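NADP-dependent alcohol dehydrogenase 6 (PDB 1PIW) reduces a broad range of aromatic and aliphatic aldehydes to primary alcohols with NADPH, acting as a zinc-containing medium-chain dehydrogenase in a homodimer. Local coordinates at residues L64-H68 against T119-Q123; I10-H15 against N59-V65. The contacts are given in a common frame with arbitrary orientation. Residues are numbered along the deposited sequence.

In the fold
From the N terminus, strand 7-12 comes first, and interaction 2 (10-15 against 59-65) closes a long loop that holds strands 22-26 and 35-45 and helix 47-53. It sets strand 64-65 at the margin of a small three-stranded antiparallel sheet with 7-12 in the middle. Interaction 1 (64-68 against 119-123) starts where that loop ends, on the shared residues Leu-64 and Val-65, and closes a second loop containing the four-cysteine zinc lobe. The loops therefore follow one another instead of nesting. Where the contacts meet, Val-66 CG2 lies 4.0 Å from Ile-12 CG1 and Met-60 SD 4.0 Å from Ser-122 CB. Together they tie the N-terminal sheet, through 64-68 and its zinc ligand His-68, to the loop after strand 118-119.

Interaction 1 (L64-H68 against T119-Q123); sequences LVVGH and TTYSQ. With ZN (zinc ion), chain D.
This buried contact lies beside the catalytic zinc, in the GroES-like domain of a medium-chain dehydrogenase. Residues 64-68 run extended out of strand 64-65, with 120-122 roughly antiparallel (153°). Irregular 119-123 is near helical at Thr-120 (-42/-40), extended at Tyr-121 (-142/157) and at positive phi at Ser-122 (72/23). The CA register is Leu-64 with Ser-122 (7.0 Å), Val-66 with Tyr-121 (6.1 Å) and His-68 with Thr-120 (6.1 Å). Leu-64 points toward the loop, its CD1 4.4 Å from Tyr-121 CB; Val-65 O lies 3.3 Å from the same CB. Val-66, chi1 t, places CG1 over one face of the Tyr-121 ring, 3.7 Å from the centroid, a CH-pi contact. At Gly-67 phi is positive (99/125), and a CB would jam against the preceding carbonyl; its N lies 3.2 Å from Tyr-121 CE1. His-68, chi1 p, packs CB 3.6 Å from Thr-120 CB and sets its ring obliquely to that of Tyr-121 (chi1 p, chi2 -103°), centroids 5.0 Å apart, planes at 32°. Tyr-121 OH lies over one face of the imidazole, weakly hydrogen-bonded to Asp-49 OD1. Thr-120 OG1 hydrogen-bonds to Gly-94 O. Cys-46 and Cys-163 share the catalytic zinc, which His-68 NE2 binds at 2.2 Å.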
ATOM      1  N   LEU A  64     -15.086 -27.748 -19.186  1.00 37.91           N
ATOM      2  CA  LEU A  64     -13.950 -27.005 -18.710  1.00 36.33           C
ATOM      3  C   LEU A  64     -12.959 -27.848 -17.942  1.00 36.34           C
ATOM      4  O   LEU A  64     -13.294 -28.461 -16.934  1.00 36.88           O
ATOM      5  CB  LEU A  64     -14.416 -25.857 -17.824  1.00 34.55           C
ATOM      6  CG  LEU A  64     -13.281 -25.066 -17.170  1.00 34.82           C
ATOM      7  CD1 LEU A  64     -12.345 -24.522 -18.236  1.00 32.42           C
ATOM      8  CD2 LEU A  64     -13.862 -23.940 -16.335  1.00 34.47           C
ATOM      9  N   VAL A  65     -11.734 -27.898 -18.429  1.00 35.71           N
ATOM     10  CA  VAL A  65     -10.716 -28.623 -17.709  1.00 37.49           C
ATOM     11  C   VAL A  65     -10.007 -27.589 -16.822  1.00 39.59           C
ATOM     12  O   VAL A  65      -9.585 -26.534 -17.279  1.00 40.61           O
ATOM     13  CB  VAL A  65      -9.733 -29.286 -18.661  1.00 36.07           C
ATOM     14  CG1 VAL A  65      -8.599 -29.933 -17.867  1.00 34.09           C
ATOM     15  CG2 VAL A  65     -10.468 -30.309 -19.503  1.00 33.34           C
ATOM     16  N   VAL A  66      -9.892 -27.891 -15.541  1.00 40.95           N
ATOM     17  CA  VAL A  66      -9.283 -26.969 -14.606  1.00 41.32           C
ATOM     18  C   VAL A  66      -7.947 -27.513 -14.097  1.00 41.87           C
ATOM     19  O   VAL A  66      -7.479 -28.551 -14.563  1.00 43.22           O
ATOM     20  CB  VAL A  66     -10.288 -26.722 -13.471  1.00 41.43           C
ATOM     21  CG1 VAL A  66      -9.739 -25.803 -12.435  1.00 44.43           C
ATOM     22  CG2 VAL A  66     -11.524 -26.117 -14.058  1.00 41.60           C
ATOM     23  N   GLY A  67      -7.325 -26.810 -13.158  1.00 40.60           N
ATOM     24  CA  GLY A  67      -6.053 -27.256 -12.628  1.00 39.43           C
ATOM     25  C   GLY A  67      -4.965 -26.483 -13.321  1.00 39.04           C
ATOM     26  O   GLY A  67      -4.917 -26.485 -14.549  1.00 39.82           O
ATOM     27  N   HIS A  68      -4.101 -25.818 -12.554  1.00 37.48           N
ATOM     28  CA  HIS A  68      -3.041 -25.029 -13.148  1.00 35.79           C
ATOM     29  C   HIS A  68      -1.745 -25.001 -12.338  1.00 36.90           C
ATOM     30  O   HIS A  68      -1.105 -23.961 -12.152  1.00 37.13           O
ATOM     31  CB  HIS A  68      -3.549 -23.609 -13.442  1.00 35.84           C
ATOM     32  CG  HIS A  68      -3.990 -22.842 -12.229  1.00 38.06           C
ATOM     33  ND1 HIS A  68      -4.681 -21.651 -12.319  1.00 36.99           N
ATOM     34  CD2 HIS A  68      -3.807 -23.071 -10.904  1.00 38.64           C
ATOM     35  CE1 HIS A  68      -4.900 -21.181 -11.102  1.00 36.37           C
ATOM     36  NE2 HIS A  68      -4.379 -22.022 -10.227  1.00 35.17           N
ATOM     37  N   THR A 119      -4.878 -16.629 -18.551  1.00 29.85           N
ATOM     38  CA  THR A 119      -4.773 -17.664 -17.560  1.00 31.07           C
ATOM     39  C   THR A 119      -4.883 -19.055 -18.169  1.00 31.08           C
ATOM     40  O   THR A 119      -5.546 -19.254 -19.178  1.00 32.30           O
ATOM     41  CB  THR A 119      -5.821 -17.449 -16.468  1.00 32.18           C
ATOM     42  OG1 THR A 119      -5.801 -18.549 -15.546  1.00 35.12           O
ATOM     43  CG2 THR A 119      -7.197 -17.306 -17.095  1.00 34.50           C
ATOM     44  N   THR A 120      -4.203 -20.006 -17.535  1.00 31.71           N
ATOM     45  CA  THR A 120      -4.145 -21.401 -17.950  1.00 32.18           C
ATOM     46  C   THR A 120      -5.437 -22.034 -18.422  1.00 33.65           C
ATOM     47  O   THR A 120      -5.418 -22.813 -19.370  1.00 34.74           O
ATOM     48  CB  THR A 120      -3.563 -22.260 -16.826  1.00 31.59           C
ATOM     49  OG1 THR A 120      -2.187 -21.898 -16.634  1.00 29.84           O
ATOM     50  CG2 THR A 120      -3.684 -23.747 -17.153  1.00 28.18           C
ATOM     51  N   TYR A 121      -6.546 -21.726 -17.757  1.00 35.64           N
ATOM     52  CA  TYR A 121      -7.848 -22.264 -18.152  1.00 36.95           C
ATOM     53  C   TYR A 121      -8.955 -21.235 -17.984  1.00 38.69           C
ATOM     54  O   TYR A 121      -8.816 -20.276 -17.229  1.00 39.63           O
ATOM     55  CB  TYR A 121      -8.199 -23.519 -17.341  1.00 35.40           C
ATOM     56  CG  TYR A 121      -8.189 -23.340 -15.830  1.00 35.86           C
ATOM     57  CD1 TYR A 121      -7.122 -23.813 -15.057  1.00 36.55           C
ATOM     58  CD2 TYR A 121      -9.236 -22.698 -15.175  1.00 32.70           C
ATOM     59  CE1 TYR A 121      -7.097 -23.648 -13.673  1.00 32.74           C
ATOM     60  CE2 TYR A 121      -9.221 -22.529 -13.791  1.00 31.89           C
ATOM     61  CZ  TYR A 121      -8.147 -23.003 -13.048  1.00 32.70           C
ATOM     62  OH  TYR A 121      -8.120 -22.811 -11.682  1.00 30.44           O
ATOM     63  N   SER A 122     -10.044 -21.426 -18.714  1.00 40.95           N
ATOM     64  CA  SER A 122     -11.205 -20.541 -18.622  1.00 43.76           C
ATOM     65  C   SER A 122     -11.079 -19.156 -19.200  1.00 43.83           C
ATOM     66  O   SER A 122     -11.807 -18.254 -18.782  1.00 44.75           O
ATOM     67  CB  SER A 122     -11.641 -20.391 -17.170  1.00 45.18           C
ATOM     68  OG  SER A 122     -12.184 -21.606 -16.694  1.00 51.44           O
ATOM     69  N   GLN A 123     -10.152 -18.970 -20.133  1.00 43.60           N
ATOM     70  CA  GLN A 123      -9.979 -17.669 -20.770  1.00 41.00           C
ATOM     71  C   GLN A 123      -9.786 -17.896 -22.248  1.00 40.82           C
ATOM     72  O   GLN A 123      -9.150 -18.869 -22.668  1.00 39.28           O
ATOM     73  CB  GLN A 123      -8.760 -16.906 -20.221  1.00 39.67           C
ATOM     74  CG  GLN A 123      -8.754 -15.415 -20.620  1.00 38.85           C
ATOM     75  CD  GLN A 123      -7.615 -14.598 -19.998  1.00 36.82           C
ATOM     76  OE1 GLN A 123      -7.196 -14.848 -18.873  1.00 38.65           O
ATOM     77  NE2 GLN A 123      -7.134 -13.606 -20.730  1.00 33.27           N
TER
HETATM   78 ZN    ZN D1502      -3.957 -20.671  -8.475  1.00 32.26          ZN

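Interaction 2 (I10-H15 against N59-V65)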
ATOM      1  N   ILE A  10     -10.515 -34.566 -17.239  1.00 48.34           N
ATOM      2  CA  ILE A  10     -11.637 -34.574 -16.319  1.00 46.22           C
ATOM      3  C   ILE A  10     -12.198 -33.159 -16.338  1.00 46.18           C
ATOM      4  O   ILE A  10     -11.677 -32.270 -15.670  1.00 45.16           O
ATOM      5  CB  ILE A  10     -11.162 -34.918 -14.916  1.00 45.19           C
ATOM      6  CG1 ILE A  10     -10.160 -36.069 -14.989  1.00 43.08           C
ATOM      7  CG2 ILE A  10     -12.343 -35.295 -14.048  1.00 45.68           C
ATOM      8  CD1 ILE A  10     -10.682 -37.277 -15.712  1.00 42.42           C
ATOM      9  N   ALA A  11     -13.267 -32.955 -17.106  1.00 46.65           N
ATOM     10  CA  ALA A  11     -13.859 -31.627 -17.258  1.00 45.80           C
ATOM     11  C   ALA A  11     -15.212 -31.343 -16.619  1.00 43.87           C
ATOM     12  O   ALA A  11     -16.140 -32.141 -16.698  1.00 44.28           O
ATOM     13  CB  ALA A  11     -13.931 -31.291 -18.737  1.00 47.71           C
ATOM     14  N   ILE A  12     -15.304 -30.167 -16.012  1.00 42.72           N
ATOM     15  CA  ILE A  12     -16.526 -29.691 -15.370  1.00 42.68           C
ATOM     16  C   ILE A  12     -17.621 -29.603 -16.446  1.00 43.63           C
ATOM     17  O   ILE A  12     -17.421 -28.960 -17.477  1.00 43.19           O
ATOM     18  CB  ILE A  12     -16.337 -28.261 -14.799  1.00 39.96           C
ATOM     19  CG1 ILE A  12     -15.006 -28.133 -14.052  1.00 36.13           C
ATOM     20  CG2 ILE A  12     -17.497 -27.913 -13.917  1.00 40.85           C
ATOM     21  CD1 ILE A  12     -14.861 -29.017 -12.873  1.00 33.17           C
ATOM     22  N   GLN A  13     -18.776 -30.224 -16.203  1.00 44.82           N
ATOM     23  CA  GLN A  13     -19.872 -30.205 -17.181  1.00 44.10           C
ATOM     24  C   GLN A  13     -20.929 -29.122 -16.959  1.00 43.89           C
ATOM     25  O   GLN A  13     -21.680 -28.806 -17.877  1.00 42.66           O
ATOM     26  CB  GLN A  13     -20.553 -31.568 -17.221  1.00 43.65           C
ATOM     27  CG  GLN A  13     -19.586 -32.707 -17.397  1.00 43.22           C
ATOM     28  CD  GLN A  13     -18.862 -32.651 -18.719  1.00 43.01           C
ATOM     29  OE1 GLN A  13     -17.777 -33.207 -18.866  1.00 44.14           O
ATOM     30  NE2 GLN A  13     -19.463 -31.987 -19.695  1.00 41.75           N
ATOM     31  N   SER A  14     -20.989 -28.567 -15.747  1.00 44.27           N
ATOM     32  CA  SER A  14     -21.942 -27.507 -15.422  1.00 44.97           C
ATOM     33  C   SER A  14     -21.619 -26.927 -14.057  1.00 45.13           C
ATOM     34  O   SER A  14     -21.244 -27.660 -13.154  1.00 44.64           O
ATOM     35  CB  SER A  14     -23.361 -28.055 -15.386  1.00 48.25           C
ATOM     36  OG  SER A  14     -23.827 -28.157 -14.044  1.00 52.11           O
ATOM     37  N   HIS A  15     -21.786 -25.620 -13.893  1.00 46.30           N
ATOM     38  CA  HIS A  15     -21.496 -24.987 -12.608  1.00 47.98           C
ATOM     39  C   HIS A  15     -22.356 -25.458 -11.440  1.00 50.03           C
ATOM     40  O   HIS A  15     -22.232 -24.920 -10.343  1.00 50.68           O
ATOM     41  CB  HIS A  15     -21.635 -23.469 -12.687  1.00 46.94           C
ATOM     42  CG  HIS A  15     -20.619 -22.810 -13.561  1.00 47.91           C
ATOM     43  ND1 HIS A  15     -19.281 -23.131 -13.515  1.00 49.05           N
ATOM     44  CD2 HIS A  15     -20.739 -21.827 -14.485  1.00 47.75           C
ATOM     45  CE1 HIS A  15     -18.620 -22.375 -14.374  1.00 49.53           C
ATOM     46  NE2 HIS A  15     -19.482 -21.575 -14.974  1.00 47.79           N
ATOM     47  N   ASN A  59     -20.180 -17.159 -15.121  1.00 51.70           N
ATOM     48  CA  ASN A  59     -20.490 -18.274 -15.976  1.00 50.60           C
ATOM     49  C   ASN A  59     -19.416 -18.607 -16.987  1.00 48.59           C
ATOM     50  O   ASN A  59     -19.223 -17.880 -17.945  1.00 49.58           O
ATOM     51  CB  ASN A  59     -21.800 -18.016 -16.690  1.00 52.45           C
ATOM     52  CG  ASN A  59     -22.729 -19.189 -16.594  1.00 54.75           C
ATOM     53  OD1 ASN A  59     -23.280 -19.477 -15.521  1.00 53.86           O
ATOM     54  ND2 ASN A  59     -22.893 -19.901 -17.709  1.00 55.28           N
ATOM     55  N   MET A  60     -18.742 -19.730 -16.771  1.00 46.85           N
ATOM     56  CA  MET A  60     -17.672 -20.197 -17.648  1.00 45.96           C
ATOM     57  C   MET A  60     -18.180 -21.162 -18.713  1.00 45.40           C
ATOM     58  O   MET A  60     -18.976 -22.044 -18.424  1.00 47.11           O
ATOM     59  CB  MET A  60     -16.614 -20.927 -16.828  1.00 46.03           C
ATOM     60  CG  MET A  60     -16.047 -20.138 -15.688  1.00 45.03           C
ATOM     61  SD  MET A  60     -15.156 -18.761 -16.345  1.00 42.94           S
ATOM     62  CE  MET A  60     -15.731 -17.394 -15.282  1.00 43.70           C
ATOM     63  N   LYS A  61     -17.696 -21.014 -19.938  1.00 43.98           N
ATOM     64  CA  LYS A  61     -18.096 -21.894 -21.022  1.00 43.20           C
ATOM     65  C   LYS A  61     -17.736 -23.334 -20.666  1.00 42.59           C
ATOM     66  O   LYS A  61     -16.635 -23.597 -20.190  1.00 43.52           O
ATOM     67  CB  LYS A  61     -17.375 -21.471 -22.303  1.00 45.19           C
ATOM     68  CG  LYS A  61     -17.483 -22.443 -23.465  1.00 46.14           C
ATOM     69  CD  LYS A  61     -16.768 -21.875 -24.682  1.00 47.67           C
ATOM     70  CE  LYS A  61     -16.727 -22.866 -25.842  1.00 49.41           C
ATOM     71  NZ  LYS A  61     -16.037 -22.274 -27.026  1.00 47.64           N
ATOM     72  N   MET A  62     -18.663 -24.263 -20.890  1.00 41.55           N
ATOM     73  CA  MET A  62     -18.433 -25.681 -20.592  1.00 39.07           C
ATOM     74  C   MET A  62     -18.279 -26.464 -21.892  1.00 38.40           C
ATOM     75  O   MET A  62     -18.764 -26.045 -22.930  1.00 38.59           O
ATOM     76  CB  MET A  62     -19.606 -26.253 -19.798  1.00 35.97           C
ATOM     77  CG  MET A  62     -19.245 -26.786 -18.432  1.00 33.76           C
ATOM     78  SD  MET A  62     -18.634 -25.509 -17.355  1.00 30.75           S
ATOM     79  CE  MET A  62     -20.016 -25.106 -16.396  1.00 35.65           C
ATOM     80  N   PRO A  63     -17.574 -27.598 -21.862  1.00 38.74           N
ATOM     81  CA  PRO A  63     -16.901 -28.216 -20.717  1.00 39.75           C
ATOM     82  C   PRO A  63     -15.705 -27.366 -20.289  1.00 39.62           C
ATOM     83  O   PRO A  63     -15.334 -26.398 -20.956  1.00 40.58           O
ATOM     84  CB  PRO A  63     -16.444 -29.578 -21.261  1.00 40.92           C
ATOM     85  CG  PRO A  63     -17.315 -29.811 -22.461  1.00 40.67           C
ATOM     86  CD  PRO A  63     -17.434 -28.439 -23.061  1.00 39.66           C
ATOM     87  N   LEU A  64     -15.086 -27.748 -19.186  1.00 37.91           N
ATOM     88  CA  LEU A  64     -13.950 -27.005 -18.710  1.00 36.33           C
ATOM     89  C   LEU A  64     -12.959 -27.848 -17.942  1.00 36.34           C
ATOM     90  O   LEU A  64     -13.294 -28.461 -16.934  1.00 36.88           O
ATOM     91  CB  LEU A  64     -14.416 -25.857 -17.824  1.00 34.55           C
ATOM     92  CG  LEU A  64     -13.281 -25.066 -17.170  1.00 34.82           C
ATOM     93  CD1 LEU A  64     -12.345 -24.522 -18.236  1.00 32.42           C
ATOM     94  CD2 LEU A  64     -13.862 -23.940 -16.335  1.00 34.47           C
ATOM     95  N   VAL A  65     -11.734 -27.898 -18.429  1.00 35.71           N
ATOM     96  CA  VAL A  65     -10.716 -28.623 -17.709  1.00 37.49           C
ATOM     97  C   VAL A  65     -10.007 -27.589 -16.822  1.00 39.59           C
ATOM     98  O   VAL A  65      -9.585 -26.534 -17.279  1.00 40.61           O
ATOM     99  CB  VAL A  65      -9.733 -29.286 -18.661  1.00 36.07           C
ATOM    100  CG1 VAL A  65      -8.599 -29.933 -17.867  1.00 34.09           C
ATOM    101  CG2 VAL A  65     -10.468 -30.309 -19.503  1.00 33.34           C
TER
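Strand 7-12 meets the short edge strand 64-65 of a three-stranded antiparallel sheet through the hydrogen-bonded pair Ile-12 and Leu-64: Ile-12 N to Leu-64 O at 2.8 Å, and weakly Leu-64 N to Ile-12 O at 3.1 Å. Their side chains share one face of the sheet, CB to CB 4.3 Å; on the other, Ala-11 CB meets Val-65 CG2 at 3.7 Å. A cis peptide precedes Pro-63, whose CB lies 4.0 Å from Ala-11 CB. Beyond the strands Met-62, with chi1 between wells at -119° and chi2 p, reaches toward 12-15. Its CE sits almost squarely over the His-15 imidazole, 3.5 Å from the centroid, as a CH-pi contact. With chi1 m, that ring turns NE2 to accept a 2.7 Å hydrogen bond from Met-60 N. His-15 ND1 hydrogen-bonds to Ala-53 O, so one imidazole ties 59-60 to the end of helix 47-53. Ile-12 and Leu-64 also touch this helix, Ile-12 packs on Phe-337 of helix 330-342, and Val-65 reaches Tyr-26 of strand 22-26.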